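Local structure of uncharacterized protein (3TM8) at residues M21-I26 / Y76-E81; D38-V43 / L53-S58; E259-T264 / K312-H317. The protein is an unconventional HD-GYP protein that binds two irons and probably belongs with the cyclic-di-GMP phosphodiesterases. All coordinates share one frame; numbering follows the deposited sequence.

Contact 1. Residues M21-I26 / Y76-E81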
loop_
_atom_site.group_PDB
_atom_site.type_symbol
_atom_site.label_atom_id
_atom_site.label_comp_id
_atom_site.label_asym_id
_atom_site.label_seq_id
_atom_site.Cartn_x
_atom_site.Cartn_y
_atom_site.Cartn_z
ATOM N N MET A 21 -27.689 -9.054 18.519
ATOM C CA MET A 21 -26.368 -8.514 18.811
ATOM C C MET A 21 -25.876 -7.551 17.731
ATOM O O MET A 21 -26.167 -7.698 16.541
ATOM C CB MET A 21 -25.350 -9.632 19.074
ATOM C CG MET A 21 -25.659 -10.489 20.306
ATOM S SD MET A 21 -25.636 -9.609 21.893
ATOM C CE MET A 21 -23.875 -9.349 22.132
ATOM N N ASP A 22 -25.146 -6.544 18.177
ATOM C CA ASP A 22 -24.617 -5.541 17.282
ATOM C C ASP A 22 -23.210 -5.944 16.891
ATOM O O ASP A 22 -22.485 -6.526 17.700
ATOM C CB ASP A 22 -24.601 -4.177 17.972
ATOM C CG ASP A 22 -25.993 -3.649 18.248
ATOM O OD1 ASP A 22 -26.930 -4.041 17.524
ATOM O OD2 ASP A 22 -26.147 -2.838 19.184
ATOM N N TYR A 23 -22.843 -5.643 15.645
ATOM C CA TYR A 23 -21.490 -5.854 15.145
ATOM C C TYR A 23 -20.896 -4.541 14.653
ATOM O O TYR A 23 -21.621 -3.609 14.298
ATOM C CB TYR A 23 -21.494 -6.858 13.986
ATOM C CG TYR A 23 -21.943 -8.241 14.380
ATOM C CD1 TYR A 23 -21.019 -9.215 14.732
ATOM C CD2 TYR A 23 -23.295 -8.575 14.406
ATOM C CE1 TYR A 23 -21.428 -10.492 15.095
ATOM C CE2 TYR A 23 -23.710 -9.839 14.773
ATOM C CZ TYR A 23 -22.772 -10.789 15.116
ATOM O OH TYR A 23 -23.180 -12.045 15.484
ATOM N N VAL A 24 -19.570 -4.480 14.640
ATOM C CA VAL A 24 -18.864 -3.371 14.013
ATOM C C VAL A 24 -17.802 -3.937 13.086
ATOM O O VAL A 24 -17.259 -5.018 13.331
ATOM C CB VAL A 24 -18.244 -2.415 15.060
ATOM C CG1 VAL A 24 -17.240 -3.144 15.915
ATOM C CG2 VAL A 24 -17.612 -1.203 14.390
ATOM N N SER A 25 -17.519 -3.215 12.006
ATOM C CA SER A 25 -16.544 -3.694 11.043
ATOM C C SER A 25 -15.116 -3.364 11.466
ATOM O O SER A 25 -14.850 -2.354 12.127
ATOM C CB SER A 25 -16.835 -3.142 9.645
ATOM O OG SER A 25 -16.551 -1.762 9.578
ATOM N N ILE A 26 -14.213 -4.256 11.093
ATOM C CA ILE A 26 -12.780 -4.048 11.242
ATOM C C ILE A 26 -12.121 -4.398 9.909
ATOM O O ILE A 26 -12.658 -5.186 9.134
ATOM C CB ILE A 26 -12.176 -4.893 12.397
ATOM C CG1 ILE A 26 -12.347 -6.394 12.140
ATOM C CG2 ILE A 26 -12.764 -4.475 13.745
ATOM C CD1 ILE A 26 -11.436 -7.252 13.012
ATOM N N TYR A 76 -15.971 -8.617 11.003
ATOM C CA TYR A 76 -16.885 -8.011 11.950
ATOM C C TYR A 76 -16.612 -8.543 13.341
ATOM O O TYR A 76 -16.215 -9.701 13.512
ATOM C CB TYR A 76 -18.342 -8.277 11.512
ATOM C CG TYR A 76 -18.541 -7.700 10.138
ATOM C CD1 TYR A 76 -18.908 -6.371 9.974
ATOM C CD2 TYR A 76 -18.252 -8.445 9.003
ATOM C CE1 TYR A 76 -19.036 -5.814 8.712
ATOM C CE2 TYR A 76 -18.373 -7.892 7.729
ATOM C CZ TYR A 76 -18.761 -6.575 7.593
ATOM O OH TYR A 76 -18.872 -6.012 6.336
ATOM N N ILE A 77 -16.804 -7.685 14.336
ATOM C CA ILE A 77 -16.673 -8.091 15.728
ATOM C C ILE A 77 -17.931 -7.655 16.455
ATOM O O ILE A 77 -18.645 -6.757 16.001
ATOM C CB ILE A 77 -15.421 -7.466 16.401
ATOM C CG1 ILE A 77 -15.542 -5.940 16.463
ATOM C CG2 ILE A 77 -14.157 -7.921 15.684
ATOM C CD1 ILE A 77 -14.395 -5.219 17.206
ATOM N N LEU A 78 -18.215 -8.292 17.583
ATOM C CA LEU A 78 -19.314 -7.840 18.420
ATOM C C LEU A 78 -18.997 -6.449 18.940
ATOM O O LEU A 78 -17.892 -6.189 19.411
ATOM C CB LEU A 78 -19.515 -8.794 19.595
ATOM C CG LEU A 78 -20.011 -10.182 19.188
ATOM C CD1 LEU A 78 -19.816 -11.153 20.344
ATOM C CD2 LEU A 78 -21.471 -10.130 18.753
ATOM N N THR A 79 -19.973 -5.560 18.873
ATOM C CA THR A 79 -19.771 -4.202 19.348
ATOM C C THR A 79 -19.352 -4.210 20.815
ATOM O O THR A 79 -18.571 -3.371 21.257
ATOM C CB THR A 79 -21.042 -3.381 19.121
ATOM O OG1 THR A 79 -21.398 -3.478 17.734
ATOM C CG2 THR A 79 -20.828 -1.923 19.495
ATOM N N ASP A 80 -19.846 -5.187 21.565
ATOM C CA ASP A 80 -19.525 -5.277 22.984
ATOM C C ASP A 80 -18.051 -5.618 23.216
ATOM O O ASP A 80 -17.536 -5.448 24.319
ATOM C CB ASP A 80 -20.438 -6.292 23.682
ATOM C CG ASP A 80 -21.886 -5.830 23.743
ATOM O OD1 ASP A 80 -22.140 -4.633 23.495
ATOM O OD2 ASP A 80 -22.768 -6.663 24.048
ATOM N N GLU A 81 -17.373 -6.087 22.174
ATOM C CA GLU A 81 -15.955 -6.432 22.269
ATOM C C GLU A 81 -15.046 -5.412 21.574
ATOM O O GLU A 81 -13.846 -5.644 21.396
ATOM C CB GLU A 81 -15.715 -7.844 21.712
ATOM C CG GLU A 81 -16.424 -8.941 22.493
ATOM C CD GLU A 81 -15.814 -10.308 22.263
ATOM O OE1 GLU A 81 -15.903 -10.828 21.135
ATOM O OE2 GLU A 81 -15.238 -10.870 23.214
HETATM O O HOH W 1 -22.299 -6.727 20.584
HETATM O O HOH W 2 -22.706 -1.754 16.035
#
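V24 and I77 each place a CG1 branch between backbone N and carbonyl carbon (chi1 61° and 64°), and from there the two side chains run side by side in the same direction, closing to a tight 3.3 Å between V24 CG1 and I77 CG1. I26 extends this apolar row, its CD1 reaching I77 CG2 at 3.9 Å while the two side chains cross at about a right angle. Beneath them, strands 23-26 and 76-78 run antiparallel, with V24 and I77 as a hydrogen-bonded pair: V24 N donates to I77 O at 2.8 Å, and I77 N returns a bond to V24 O. On the other face, where S25 and Y76 pair, S25 CB, in the conformer given, lies 3.6 Å from Y76 CE1. Toward the end of the ladder L78 lies alongside Y23, and its CD2 makes an off-centre CH-pi contact 4.2 Å from the Y23 ring centroid. T79 N bonds almost straight to D22 O at 2.9 Å. The same oxygen receives a water that is in turn bonded by D80 N, and a second water joins Y23 O to T79 OG1, so water bridges the two segments where the strand gives way to a 3-10 turn. This two-stranded ribbon lies at the surface. Y85 of helix 82-97 packs against I26 and I77, and E82 of that helix against V24, while the Y23 ring meets Y42 of strand 41-45 edge-to-face and M49 of strand 48-53 touches both Y23 and Y76.

Contact 2. Residues D38-V43 / L53-S58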
loop_
_atom_site.group_PDB
_atom_site.type_symbol
_atom_site.label_atom_id
_atom_site.label_comp_id
_atom_site.label_asym_id
_atom_site.label_seq_id
_atom_site.Cartn_x
_atom_site.Cartn_y
_atom_site.Cartn_z
ATOM N N ASP A 38 -8.561 -11.104 21.962
ATOM C CA ASP A 38 -9.517 -11.306 23.053
ATOM C C ASP A 38 -10.906 -10.897 22.570
ATOM O O ASP A 38 -11.657 -10.230 23.285
ATOM C CB ASP A 38 -9.111 -10.490 24.287
ATOM C CG ASP A 38 -10.057 -10.681 25.470
ATOM O OD1 ASP A 38 -10.556 -11.805 25.662
ATOM O OD2 ASP A 38 -10.303 -9.698 26.209
ATOM N N PHE A 39 -11.221 -11.288 21.339
ATOM C CA PHE A 39 -12.526 -11.057 20.724
ATOM C C PHE A 39 -12.734 -12.095 19.622
ATOM O O PHE A 39 -11.767 -12.611 19.063
ATOM C CB PHE A 39 -12.604 -9.653 20.114
ATOM C CG PHE A 39 -11.428 -9.306 19.235
ATOM C CD1 PHE A 39 -11.438 -9.582 17.875
ATOM C CD2 PHE A 39 -10.309 -8.703 19.780
ATOM C CE1 PHE A 39 -10.339 -9.264 17.075
ATOM C CE2 PHE A 39 -9.209 -8.391 18.993
ATOM C CZ PHE A 39 -9.222 -8.665 17.640
ATOM N N ASN A 40 -13.989 -12.434 19.328
ATOM C CA ASN A 40 -14.298 -13.193 18.117
ATOM C C ASN A 40 -14.246 -12.293 16.889
ATOM O O ASN A 40 -14.444 -11.090 16.994
ATOM C CB ASN A 40 -15.727 -13.740 18.173
ATOM C CG ASN A 40 -15.894 -14.913 19.115
ATOM O OD1 ASN A 40 -14.924 -15.538 19.569
ATOM N ND2 ASN A 40 -17.157 -15.237 19.394
ATOM N N ALA A 41 -14.051 -12.889 15.713
ATOM C CA ALA A 41 -14.214 -12.155 14.457
ATOM C C ALA A 41 -15.016 -12.993 13.471
ATOM O O ALA A 41 -14.864 -14.219 13.403
ATOM C CB ALA A 41 -12.872 -11.731 13.865
ATOM N N TYR A 42 -15.875 -12.310 12.727
ATOM C CA TYR A 42 -16.870 -12.930 11.875
ATOM C C TYR A 42 -16.657 -12.535 10.424
ATOM O O TYR A 42 -16.244 -11.409 10.129
ATOM C CB TYR A 42 -18.265 -12.480 12.315
ATOM C CG TYR A 42 -18.589 -12.844 13.750
ATOM C CD1 TYR A 42 -19.386 -13.944 14.045
ATOM C CD2 TYR A 42 -18.076 -12.101 14.811
ATOM C CE1 TYR A 42 -19.671 -14.286 15.355
ATOM C CE2 TYR A 42 -18.350 -12.437 16.125
ATOM C CZ TYR A 42 -19.148 -13.527 16.393
ATOM O OH TYR A 42 -19.414 -13.844 17.705
ATOM N N VAL A 43 -16.928 -13.475 9.522
ATOM C CA VAL A 43 -16.927 -13.219 8.089
ATOM C C VAL A 43 -18.382 -13.168 7.630
ATOM O O VAL A 43 -19.198 -14.007 8.020
ATOM C CB VAL A 43 -16.179 -14.343 7.321
ATOM C CG1 VAL A 43 -16.321 -14.158 5.814
ATOM C CG2 VAL A 43 -14.708 -14.384 7.719
ATOM N N LEU A 53 -12.859 -16.371 13.424
ATOM C CA LEU A 53 -11.734 -16.292 14.350
ATOM C C LEU A 53 -12.254 -16.288 15.778
ATOM O O LEU A 53 -13.218 -15.592 16.101
ATOM C CB LEU A 53 -10.910 -15.027 14.094
ATOM C CG LEU A 53 -10.515 -14.784 12.634
ATOM C CD1 LEU A 53 -9.751 -13.470 12.508
ATOM C CD2 LEU A 53 -9.697 -15.940 12.074
ATOM N N ARG A 54 -11.599 -17.050 16.639
ATOM C CA ARG A 54 -12.069 -17.199 18.008
ATOM C C ARG A 54 -11.124 -16.569 19.006
ATOM O O ARG A 54 -9.936 -16.441 18.747
ATOM C CB ARG A 54 -12.260 -18.675 18.322
ATOM C CG ARG A 54 -13.438 -19.275 17.600
ATOM C CD ARG A 54 -13.370 -20.775 17.604
ATOM N NE ARG A 54 -14.566 -21.352 17.005
ATOM C CZ ARG A 54 -14.801 -21.389 15.698
ATOM N NH1 ARG A 54 -13.920 -20.877 14.845
ATOM N NH2 ARG A 54 -15.920 -21.936 15.244
ATOM N N ARG A 55 -11.667 -16.188 20.159
ATOM C CA ARG A 55 -10.853 -15.670 21.245
ATOM C C ARG A 55 -9.664 -16.599 21.464
ATOM O O ARG A 55 -9.823 -17.816 21.568
ATOM C CB ARG A 55 -11.686 -15.521 22.528
ATOM C CG ARG A 55 -12.905 -14.618 22.343
ATOM C CD ARG A 55 -13.747 -14.409 23.615
ATOM N NE ARG A 55 -14.978 -13.731 23.224
ATOM C CZ ARG A 55 -16.089 -14.365 22.870
ATOM N NH1 ARG A 55 -16.141 -15.688 22.936
ATOM N NH2 ARG A 55 -17.152 -13.675 22.476
ATOM N N GLY A 56 -8.468 -16.024 21.509
ATOM C CA GLY A 56 -7.256 -16.791 21.730
ATOM C C GLY A 56 -6.432 -17.014 20.469
ATOM O O GLY A 56 -5.283 -17.443 20.543
ATOM N N ASP A 57 -7.008 -16.726 19.306
ATOM C CA ASP A 57 -6.279 -16.919 18.046
ATOM C C ASP A 57 -5.180 -15.871 17.821
ATOM O O ASP A 57 -5.258 -14.749 18.314
ATOM C CB ASP A 57 -7.230 -16.912 16.844
ATOM C CG ASP A 57 -8.137 -18.129 16.797
ATOM O OD1 ASP A 57 -7.938 -19.057 17.606
ATOM O OD2 ASP A 57 -9.043 -18.151 15.939
ATOM N N SER A 58 -4.156 -16.246 17.064
ATOM C CA SER A 58 -3.128 -15.290 16.643
ATOM C C SER A 58 -2.708 -15.591 15.207
ATOM O O SER A 58 -3.146 -16.584 14.626
ATOM C CB SER A 58 -1.918 -15.309 17.582
ATOM O OG SER A 58 -1.306 -16.583 17.586
#
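A41 and L53 form an antiparallel hydrogen-bonded pair at the end of a beta hairpin: A41 N donates to L53 O and L53 N to A41 O, both at 2.9 Å. Beyond this pair the segment 53-58 leaves the ladder in a type II turn from R54 to D57, closed by D57 N to R54 O and tightened by R54 N, which meets D57 OD2 at 2.9 Å from above the carboxylate plane. G56 takes the positive phi of the turn (104°), a conformation that suits glycine. Next to the paired backbone, A41 CB rests against L53 CD1 at 3.8 Å. N40 serves the turn through its amide: OD1 accepts a weak, long bond from R55 N at 3.4 Å and also sits 3.6 Å above one face of the R55 guanidinium, toward its rim. The amide and guanidinium planes are 40° apart. The R55 chain, extended from CG to NE, passes F39 with its CG 3.7 Å from F39 C, and its charge is met by a salt bridge from NE to E81. Around the hairpin, M75 of strand 74-78 packs against both A41 and L53, the F39 ring meets Y88 of helix 82-97 edge-to-face, and S84 of the same helix bonds D38 O.

Contact 3. Residues E259-T264 / K312-H317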
loop_
_atom_site.group_PDB
_atom_site.type_symbol
_atom_site.label_atom_id
_atom_site.label_comp_id
_atom_site.label_asym_id
_atom_site.label_seq_id
_atom_site.Cartn_x
_atom_site.Cartn_y
_atom_site.Cartn_z
ATOM N N GLU A 259 2.321 8.992 -15.325
ATOM C CA GLU A 259 3.027 9.730 -16.358
ATOM C C GLU A 259 4.394 9.112 -16.587
ATOM O O GLU A 259 4.990 8.541 -15.674
ATOM C CB GLU A 259 3.130 11.211 -15.995
ATOM C CG GLU A 259 1.775 11.894 -15.869
ATOM C CD GLU A 259 0.828 11.542 -17.013
ATOM O OE1 GLU A 259 1.151 11.856 -18.183
ATOM O OE2 GLU A 259 -0.245 10.958 -16.746
ATOM N N THR A 260 4.877 9.217 -17.822
ATOM C CA THR A 260 6.155 8.637 -18.205
ATOM C C THR A 260 7.044 9.754 -18.717
ATOM O O THR A 260 6.552 10.803 -19.130
ATOM C CB THR A 260 5.973 7.562 -19.293
ATOM O OG1 THR A 260 5.357 8.149 -20.445
ATOM C CG2 THR A 260 5.091 6.435 -18.783
ATOM N N ILE A 261 8.352 9.546 -18.692
ATOM C CA ILE A 261 9.239 10.669 -18.934
ATOM C C ILE A 261 9.174 11.136 -20.383
ATOM O O ILE A 261 9.531 12.272 -20.681
ATOM C CB ILE A 261 10.694 10.415 -18.451
ATOM C CG1 ILE A 261 11.363 9.274 -19.226
ATOM C CG2 ILE A 261 10.723 10.167 -16.951
ATOM C CD1 ILE A 261 12.840 9.082 -18.876
ATOM N N ASN A 262 8.686 10.271 -21.267
ATOM C CA ASN A 262 8.552 10.626 -22.676
ATOM C C ASN A 262 7.125 11.001 -23.086
ATOM O O ASN A 262 6.801 11.024 -24.267
ATOM C CB ASN A 262 9.141 9.535 -23.589
ATOM C CG ASN A 262 8.459 8.187 -23.430
ATOM O OD1 ASN A 262 8.528 7.340 -24.322
ATOM N ND2 ASN A 262 7.799 7.979 -22.301
ATOM N N GLY A 263 6.281 11.295 -22.101
ATOM C CA GLY A 263 4.978 11.888 -22.358
ATOM C C GLY A 263 3.877 10.978 -22.873
ATOM O O GLY A 263 2.926 11.449 -23.504
ATOM N N THR A 264 3.982 9.682 -22.593
ATOM C CA THR A 264 3.006 8.717 -23.105
ATOM C C THR A 264 1.896 8.358 -22.105
ATOM O O THR A 264 0.990 7.592 -22.430
ATOM C CB THR A 264 3.688 7.423 -23.609
ATOM O OG1 THR A 264 4.309 6.740 -22.515
ATOM C CG2 THR A 264 4.739 7.747 -24.667
ATOM N N LYS A 312 10.076 5.095 -20.843
ATOM C CA LYS A 312 9.011 5.569 -19.988
ATOM C C LYS A 312 9.512 6.016 -18.628
ATOM O O LYS A 312 8.914 6.899 -18.027
ATOM C CB LYS A 312 7.913 4.511 -19.841
ATOM C CG LYS A 312 7.178 4.220 -21.139
ATOM C CD LYS A 312 5.982 3.313 -20.891
ATOM C CE LYS A 312 5.334 2.865 -22.192
ATOM N NZ LYS A 312 4.633 3.979 -22.882
ATOM N N HIS A 313 10.608 5.419 -18.146
ATOM C CA HIS A 313 11.110 5.734 -16.802
ATOM C C HIS A 313 12.614 5.919 -16.813
ATOM O O HIS A 313 13.301 5.319 -17.632
ATOM C CB HIS A 313 10.744 4.633 -15.810
ATOM C CG HIS A 313 9.293 4.282 -15.830
ATOM N ND1 HIS A 313 8.338 5.015 -15.158
ATOM C CD2 HIS A 313 8.628 3.284 -16.460
ATOM C CE1 HIS A 313 7.149 4.476 -15.363
ATOM N NE2 HIS A 313 7.297 3.431 -16.159
ATOM N N PRO A 314 13.137 6.737 -15.890
ATOM C CA PRO A 314 14.589 6.948 -15.905
ATOM C C PRO A 314 15.335 5.642 -15.665
ATOM O O PRO A 314 15.002 4.889 -14.743
ATOM C CB PRO A 314 14.820 7.902 -14.729
ATOM C CG PRO A 314 13.484 8.557 -14.499
ATOM C CD PRO A 314 12.481 7.481 -14.800
ATOM N N LEU A 315 16.356 5.380 -16.472
ATOM C CA LEU A 315 17.107 4.147 -16.319
ATOM C C LEU A 315 17.667 4.021 -14.901
ATOM O O LEU A 315 17.689 2.927 -14.344
ATOM C CB LEU A 315 18.229 4.045 -17.357
ATOM C CG LEU A 315 19.133 2.813 -17.272
ATOM C CD1 LEU A 315 18.340 1.511 -17.468
ATOM C CD2 LEU A 315 20.299 2.923 -18.259
ATOM N N GLN A 316 18.118 5.126 -14.312
ATOM C CA GLN A 316 18.655 5.038 -12.952
ATOM C C GLN A 316 17.620 4.525 -11.939
ATOM O O GLN A 316 17.970 3.802 -11.004
ATOM C CB GLN A 316 19.310 6.348 -12.482
ATOM C CG GLN A 316 18.397 7.563 -12.363
ATOM C CD GLN A 316 18.348 8.395 -13.627
ATOM O OE1 GLN A 316 18.329 7.865 -14.733
ATOM N NE2 GLN A 316 18.343 9.711 -13.468
ATOM N N HIS A 317 16.355 4.889 -12.118
ATOM C CA HIS A 317 15.322 4.372 -11.225
ATOM C C HIS A 317 15.168 2.876 -11.409
ATOM O O HIS A 317 15.069 2.130 -10.436
ATOM C CB HIS A 317 13.974 5.026 -11.496
ATOM C CG HIS A 317 13.897 6.461 -11.089
ATOM N ND1 HIS A 317 12.715 7.169 -11.099
ATOM C CD2 HIS A 317 14.851 7.324 -10.670
ATOM C CE1 HIS A 317 12.942 8.407 -10.700
ATOM N NE2 HIS A 317 14.231 8.529 -10.440
#
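K312 grips the 259-264 loop at two points: its NZ donates to T264 OG1 at 2.8 Å, and its backbone O accepts a near-straight bond (164°) from I261 N, also at 2.8 Å. T264 OG1 has a second hydroxyl partner in T260 OG1, 2.7 Å away, so a short polar chain runs from the ammonium group through both threonines. The lysine reaches it by a chain that is straight until its last torsion, where a bend (chi4 -70°) swings NZ across the T264 side chain at about a right angle. T260 to G263 is a type I beta turn, closed by G263 N to T260 O, with G263 at positive phi. The segment 259-264 follows directly on E258, a ligand of one of the two irons in the HD domain, and the side chains of T260 and E258 are about 7 Å apart. Along the shaft of the lysine, T260 CG2 packs beside K312 CB at 3.6 Å, the two side chains pointing the same way. N262 ND2 approaches K312 CA at 3.6 Å. Farther out, I261 packs on the residues just before helix 315-325: its CG2 lies 3.9 Å from P314 CD, and its CD1 reaches the H313-P314 peptide link. P314, the N-cap residue, lays its CG over the centre of the H317 ring, whose ND1 bonds S283 of helix 276-293.

In the fold
Contacts 1 and 2 belong to one beta-rich N-terminal unit. Contact 2 is nested within the chain loop that contact 1 closes, and their centres lie about 11 Å apart. They join through a probable hydrogen bond between Y76 O and Y42 N and through the E81-R55 salt bridge, while I77 packs on the backbone of N40. Contact 3 lies on the opposite side of the chain's centre, about 47 Å from each of the others centre to centre, its nearest atoms about 32 Å from contact 1. It lies nearer the iron site than the other two, which are away from it: the H313 side chain is about 10 Å from a bound iron, and about 7 Å from the side chain of N285, a ligand of one of the two irons.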